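Local coordinates for protein TsrD (Streptomyces laurentii, PDB 5X7L) that is of unassigned function but belongs to the SnoaL-like polyketide cyclase family, with an NTF2-like alpha+beta fold and two copies in its assembly, at residues E14-A19 against A80-S85; E35-N40 against I109-D114. All coordinates share one frame; numbering follows the deposited sequence.

Contact 1. Residues E14-A19 against A80-S85; sequences EHFLAA and ARMTFS
Met82, modelled as selenomethionine, reaches from strand 77-88 to Phe16 and Leu17 of helix 6-22, a helix-on-sheet contact of the NTF2-like alpha+beta fold. The backbones stay well apart, with Leu17 CA 9.5 Å from Met82 CA, and side chains alone bridge the gap. The Met82 CB points toward the helix. CG lies opposite the carbonyl carbon (chi1 -66°) and still makes no close approach to the helix segment, its distance to Leu17 CD2 being 4.6 Å. The next atom, SE, does the touching: it sits 4.0 Å from Leu17 CD2 and 4.0 Å from Phe16 CE2. A bend at chi3 (-78°) then leaves the terminal CE 4.2 Å from the same Phe16 CE2. The Met-aromatic contact is oblique, since SE lies 5.2 Å from the centroid of the Phe16 ring and 74° off its normal. The Phe16 and Met82 side chains cross at about a right angle. No hydrogen bond joins the segments, whose mutual burial is 99 Å²; the touching groups are all apolar. Leu106 of strand 101-113 and Met13, one turn earlier on the helix, also touch Met82. About a right angle round the selenium from Phe16 CE2, Leu17 takes part through one methyl branch: CD2 touches SE, while CD1 lies farther from it.

Contact 2. Residues E35-N40 against I109-D114; sequences EYRHPN and IFLIED
Tyr36 and Arg37 run past strand 109-113 without pairing with it: CA-CA distances are 9.6 Å for Tyr36 and Glu113 and 10.0 Å for Arg37 and Leu111. Strand 116-124 accounts for this spacing, because Ala118 makes backbone hydrogen bonds to both Arg37 and Leu111. Side chains therefore carry the contact. The Arg37 guanidinium grips the Glu113 carboxylate end-on in a two-nitrogen salt bridge. NH1 donates to Glu113 OE1 at 3.0 Å, nearly straight at 169°, on the syn side of the oxygen and within the guanidinium plane. NH2 lies 2.9 Å from Glu113 OE2 but meets it from above the carboxylate plane, so the second bond is less regular; the two planes are 41° apart. A bend at chi3 (-63°) swings the guanidinium out of line with the aliphatic chain, whereas Glu113 is extended beyond CG. Leu111 CD2 lies at the guanidinium edge, 3.6 Å from Arg37 NH2, which also hydrogen-bonds Gln119 OE1 and is thus held by two acceptors. Deeper in, Tyr36 OH meets the edge of the Phe110 ring near its plane, 3.7 Å from CE1, and is hydrogen-bonded to His120 ND1. This combination, a partly exposed ion pair together with a buried hydroxyl-to-ring-edge contact, ties the short, weakly bonded strand 36-37 across strand 116-124 to the curved antiparallel sheet of the NTF2-like fold.

In the fold
The centres of contact 1 and contact 2 are 16 Å apart, yet the two meet directly: Phe16 CZ of contact 1 lies 3.8 Å from Phe110 CZ of contact 2, with the rings edge-to-face. Both reach the same four-stranded antiparallel sheet, contact 1 on strand 77-88 and contact 2 on its neighbour 101-113. Along the chain the segments alternate, 14-19, 35-40, 80-85, 109-114, so the N-terminal helix and the segment after it are each tied to a later strand, interlocking the two halves of the chain. Bound isopropyl alcohol lies about 4 Å from the side chain of Phe16 and likewise from that of Phe110; probably from the crystallisation liquor, it is still consistent with a pocket near where the contacts join.

Contact 1. Residues E14-A19 against A80-S85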
loop_
_atom_site.group_PDB
_atom_site.type_symbol
_atom_site.label_atom_id
_atom_site.label_comp_id
_atom_site.label_asym_id
_atom_site.label_seq_id
_atom_site.Cartn_x
_atom_site.Cartn_y
_atom_site.Cartn_z
ATOM N N GLU B 14 -11.961 -10.305 10.370
ATOM C CA GLU B 14 -11.906 -10.498 11.822
ATOM C C GLU B 14 -11.011 -11.686 12.171
ATOM O O GLU B 14 -10.203 -11.619 13.099
ATOM C CB GLU B 14 -13.307 -10.689 12.410
ATOM C CG GLU B 14 -14.146 -9.423 12.407
ATOM N N HIS B 15 -11.138 -12.768 11.412
ATOM C CA HIS B 15 -10.273 -13.924 11.614
ATOM C C HIS B 15 -8.818 -13.612 11.285
ATOM O O HIS B 15 -7.916 -14.037 12.003
ATOM C CB HIS B 15 -10.749 -15.112 10.782
ATOM C CG HIS B 15 -11.936 -15.810 11.361
ATOM N ND1 HIS B 15 -11.872 -16.535 12.531
ATOM C CD2 HIS B 15 -13.218 -15.899 10.935
ATOM C CE1 HIS B 15 -13.060 -17.044 12.800
ATOM N NE2 HIS B 15 -13.896 -16.672 11.847
ATOM N N PHE B 16 -8.593 -12.875 10.201
ATOM C CA PHE B 16 -7.234 -12.512 9.803
ATOM C C PHE B 16 -6.549 -11.726 10.922
ATOM O O PHE B 16 -5.432 -12.045 11.330
ATOM C CB PHE B 16 -7.257 -11.702 8.506
ATOM C CG PHE B 16 -5.893 -11.357 7.977
ATOM C CD1 PHE B 16 -5.178 -12.272 7.218
ATOM C CD2 PHE B 16 -5.327 -10.117 8.232
ATOM C CE1 PHE B 16 -3.923 -11.956 6.725
ATOM C CE2 PHE B 16 -4.074 -9.797 7.743
ATOM C CZ PHE B 16 -3.369 -10.717 6.989
ATOM N N LEU B 17 -7.235 -10.708 11.432
ATOM C CA LEU B 17 -6.688 -9.883 12.506
ATOM C C LEU B 17 -6.424 -10.709 13.763
ATOM O O LEU B 17 -5.386 -10.548 14.410
ATOM C CB LEU B 17 -7.633 -8.727 12.830
ATOM C CG LEU B 17 -7.888 -7.718 11.706
ATOM C CD1 LEU B 17 -9.051 -6.818 12.087
ATOM C CD2 LEU B 17 -6.646 -6.899 11.382
ATOM N N ALA B 18 -7.359 -11.593 14.102
ATOM C CA ALA B 18 -7.241 -12.406 15.312
ATOM C C ALA B 18 -6.040 -13.354 15.251
ATOM O O ALA B 18 -5.409 -13.621 16.271
ATOM C CB ALA B 18 -8.522 -13.186 15.557
ATOM N N ALA B 19 -5.721 -13.863 14.063
ATOM C CA ALA B 19 -4.564 -14.751 13.909
ATOM C C ALA B 19 -3.295 -14.072 14.418
ATOM O O ALA B 19 -2.512 -14.666 15.161
ATOM C CB ALA B 19 -4.393 -15.166 12.456
ATOM N N ALA B 80 -7.590 -4.127 2.627
ATOM C CA ALA B 80 -7.501 -3.807 4.047
ATOM C C ALA B 80 -6.331 -2.865 4.297
ATOM O O ALA B 80 -5.178 -3.220 4.044
ATOM C CB ALA B 80 -7.340 -5.082 4.865
ATOM N N ARG B 81 -6.634 -1.658 4.770
ATOM C CA ARG B 81 -5.603 -0.749 5.250
ATOM C C ARG B 81 -5.475 -0.964 6.749
ATOM O O ARG B 81 -6.472 -0.898 7.473
ATOM C CB ARG B 81 -5.952 0.708 4.944
ATOM C CG ARG B 81 -4.890 1.684 5.429
ATOM C CD ARG B 81 -5.040 3.071 4.842
ATOM N NE ARG B 81 -6.263 3.749 5.265
ATOM C CZ ARG B 81 -6.400 4.438 6.397
ATOM N NH1 ARG B 81 -5.393 4.529 7.261
ATOM N NH2 ARG B 81 -7.554 5.037 6.671
HETATM N N MSE B 82 -4.256 -1.227 7.213
HETATM C CA MSE B 82 -4.027 -1.643 8.594
HETATM C C MSE B 82 -2.853 -0.917 9.211
HETATM O O MSE B 82 -2.027 -0.321 8.511
HETATM C CB MSE B 82 -3.793 -3.156 8.648
HETATM C CG MSE B 82 -5.041 -3.942 8.258
HETATM SE SE MSE B 82 -4.724 -5.859 8.084
HETATM C CE MSE B 82 -3.867 -5.820 6.336
ATOM N N THR B 83 -2.800 -0.969 10.540
ATOM C CA THR B 83 -1.683 -0.460 11.322
ATOM C C THR B 83 -1.097 -1.621 12.120
ATOM O O THR B 83 -1.829 -2.363 12.777
ATOM C CB THR B 83 -2.125 0.673 12.266
ATOM O OG1 THR B 83 -2.600 1.775 11.487
ATOM C CG2 THR B 83 -0.963 1.147 13.126
ATOM N N PHE B 84 0.224 -1.759 12.059
ATOM C CA PHE B 84 0.956 -2.875 12.649
ATOM C C PHE B 84 1.968 -2.308 13.634
ATOM O O PHE B 84 2.821 -1.501 13.252
ATOM C CB PHE B 84 1.642 -3.654 11.525
ATOM C CG PHE B 84 2.489 -4.809 11.980
ATOM C CD1 PHE B 84 1.973 -5.797 12.805
ATOM C CD2 PHE B 84 3.793 -4.941 11.518
ATOM C CE1 PHE B 84 2.756 -6.872 13.189
ATOM C CE2 PHE B 84 4.578 -6.014 11.898
ATOM C CZ PHE B 84 4.061 -6.980 12.735
ATOM N N SER B 85 1.862 -2.702 14.900
ATOM C CA SER B 85 2.725 -2.142 15.936
ATOM C C SER B 85 3.143 -3.205 16.940
ATOM O O SER B 85 2.562 -4.290 17.001
ATOM C CB SER B 85 2.026 -0.987 16.662
ATOM O OG SER B 85 0.887 -1.441 17.371
#

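Contact 2. Residues E35-N40 against I109-D114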
loop_
_atom_site.group_PDB
_atom_site.type_symbol
_atom_site.label_atom_id
_atom_site.label_comp_id
_atom_site.label_asym_id
_atom_site.label_seq_id
_atom_site.Cartn_x
_atom_site.Cartn_y
_atom_site.Cartn_z
ATOM N N GLU B 35 -4.758 -23.571 -0.353
ATOM C CA GLU B 35 -3.779 -23.483 -1.438
ATOM C C GLU B 35 -3.330 -22.036 -1.663
ATOM O O GLU B 35 -3.054 -21.627 -2.794
ATOM C CB GLU B 35 -4.360 -24.076 -2.725
ATOM C CG GLU B 35 -4.773 -25.533 -2.576
ATOM C CD GLU B 35 -5.337 -26.117 -3.854
ATOM O OE1 GLU B 35 -6.435 -25.694 -4.272
ATOM O OE2 GLU B 35 -4.685 -27.005 -4.438
ATOM N N TYR B 36 -3.247 -21.277 -0.571
ATOM C CA TYR B 36 -2.815 -19.883 -0.598
ATOM C C TYR B 36 -1.538 -19.694 -1.409
ATOM O O TYR B 36 -0.613 -20.502 -1.318
ATOM C CB TYR B 36 -2.579 -19.374 0.826
ATOM C CG TYR B 36 -2.587 -17.871 0.901
ATOM C CD1 TYR B 36 -3.785 -17.182 1.015
ATOM C CD2 TYR B 36 -1.410 -17.135 0.827
ATOM C CE1 TYR B 36 -3.817 -15.803 1.059
ATOM C CE2 TYR B 36 -1.432 -15.749 0.877
ATOM C CZ TYR B 36 -2.643 -15.093 0.994
ATOM O OH TYR B 36 -2.695 -13.721 1.043
ATOM N N ARG B 37 -1.491 -18.615 -2.185
ATOM C CA ARG B 37 -0.353 -18.343 -3.055
ATOM C C ARG B 37 0.360 -17.068 -2.618
ATOM O O ARG B 37 0.046 -15.979 -3.091
ATOM C CB ARG B 37 -0.814 -18.219 -4.513
ATOM C CG ARG B 37 -1.590 -19.425 -5.029
ATOM C CD ARG B 37 -2.011 -19.260 -6.484
ATOM N NE ARG B 37 -2.931 -18.140 -6.689
ATOM C CZ ARG B 37 -4.260 -18.212 -6.615
ATOM N NH1 ARG B 37 -4.868 -19.356 -6.324
ATOM N NH2 ARG B 37 -4.991 -17.126 -6.831
ATOM N N HIS B 38 1.317 -17.200 -1.705
ATOM C CA HIS B 38 2.097 -16.046 -1.270
ATOM C C HIS B 38 2.949 -15.544 -2.444
ATOM O O HIS B 38 3.561 -16.349 -3.149
ATOM C CB HIS B 38 2.987 -16.412 -0.082
ATOM C CG HIS B 38 3.513 -15.228 0.663
ATOM N ND1 HIS B 38 4.445 -14.366 0.130
ATOM C CD2 HIS B 38 3.239 -14.764 1.905
ATOM C CE1 HIS B 38 4.721 -13.419 1.007
ATOM N NE2 HIS B 38 4.003 -13.638 2.094
ATOM N N PRO B 39 2.989 -14.216 -2.670
ATOM C CA PRO B 39 3.746 -13.683 -3.814
ATOM C C PRO B 39 5.268 -13.862 -3.738
ATOM O O PRO B 39 5.939 -13.757 -4.762
ATOM C CB PRO B 39 3.389 -12.191 -3.806
ATOM C CG PRO B 39 2.956 -11.905 -2.409
ATOM C CD PRO B 39 2.255 -13.153 -1.963
ATOM N N ASN B 40 5.799 -14.111 -2.548
ATOM C CA ASN B 40 7.221 -14.371 -2.357
ATOM C C ASN B 40 7.486 -15.868 -2.497
ATOM O O ASN B 40 7.023 -16.647 -1.669
ATOM C CB ASN B 40 7.666 -13.876 -0.975
ATOM C CG ASN B 40 9.163 -14.015 -0.748
ATOM O OD1 ASN B 40 9.872 -14.652 -1.525
ATOM N ND2 ASN B 40 9.650 -13.412 0.330
ATOM N N ILE B 109 -4.164 -6.089 -0.553
ATOM C CA ILE B 109 -5.255 -6.403 -1.464
ATOM C C ILE B 109 -5.332 -7.916 -1.572
ATOM O O ILE B 109 -4.366 -8.554 -1.979
ATOM C CB ILE B 109 -5.040 -5.788 -2.857
ATOM C CG1 ILE B 109 -4.898 -4.267 -2.745
ATOM C CG2 ILE B 109 -6.188 -6.170 -3.785
ATOM C CD1 ILE B 109 -4.549 -3.580 -4.044
ATOM N N PHE B 110 -6.476 -8.484 -1.198
ATOM C CA PHE B 110 -6.691 -9.925 -1.257
ATOM C C PHE B 110 -7.594 -10.304 -2.420
ATOM O O PHE B 110 -8.591 -9.633 -2.690
ATOM C CB PHE B 110 -7.350 -10.433 0.023
ATOM C CG PHE B 110 -6.516 -10.274 1.257
ATOM C CD1 PHE B 110 -5.463 -11.140 1.518
ATOM C CD2 PHE B 110 -6.806 -9.281 2.181
ATOM C CE1 PHE B 110 -4.704 -11.008 2.670
ATOM C CE2 PHE B 110 -6.047 -9.143 3.334
ATOM C CZ PHE B 110 -4.998 -10.010 3.578
ATOM N N LEU B 111 -7.236 -11.397 -3.086
ATOM C CA LEU B 111 -8.096 -12.057 -4.062
ATOM C C LEU B 111 -8.892 -13.152 -3.358
ATOM O O LEU B 111 -8.318 -13.989 -2.661
ATOM C CB LEU B 111 -7.254 -12.662 -5.186
ATOM C CG LEU B 111 -7.979 -13.455 -6.277
ATOM C CD1 LEU B 111 -8.885 -12.550 -7.099
ATOM C CD2 LEU B 111 -6.967 -14.169 -7.167
ATOM N N ILE B 112 -10.208 -13.145 -3.548
ATOM C CA ILE B 112 -11.096 -14.129 -2.936
ATOM C C ILE B 112 -11.403 -15.258 -3.921
ATOM O O ILE B 112 -11.895 -15.010 -5.022
ATOM C CB ILE B 112 -12.412 -13.469 -2.467
ATOM C CG1 ILE B 112 -12.116 -12.347 -1.465
ATOM C CG2 ILE B 112 -13.351 -14.503 -1.854
ATOM C CD1 ILE B 112 -13.259 -11.375 -1.273
ATOM N N GLU B 113 -11.098 -16.489 -3.511
ATOM C CA GLU B 113 -11.432 -17.696 -4.268
ATOM C C GLU B 113 -12.039 -18.704 -3.317
ATOM O O GLU B 113 -11.522 -18.910 -2.220
ATOM C CB GLU B 113 -10.194 -18.315 -4.915
ATOM C CG GLU B 113 -9.594 -17.492 -6.035
ATOM C CD GLU B 113 -8.316 -18.091 -6.599
ATOM O OE1 GLU B 113 -7.826 -19.109 -6.063
ATOM O OE2 GLU B 113 -7.792 -17.528 -7.580
ATOM N N ASP B 114 -13.131 -19.334 -3.739
ATOM C CA ASP B 114 -13.808 -20.333 -2.918
ATOM C C ASP B 114 -14.141 -19.769 -1.534
ATOM O O ASP B 114 -14.043 -20.468 -0.527
ATOM C CB ASP B 114 -12.950 -21.598 -2.790
ATOM C CG ASP B 114 -12.582 -22.190 -4.138
ATOM O OD1 ASP B 114 -13.487 -22.374 -4.977
ATOM O OD2 ASP B 114 -11.384 -22.469 -4.358
#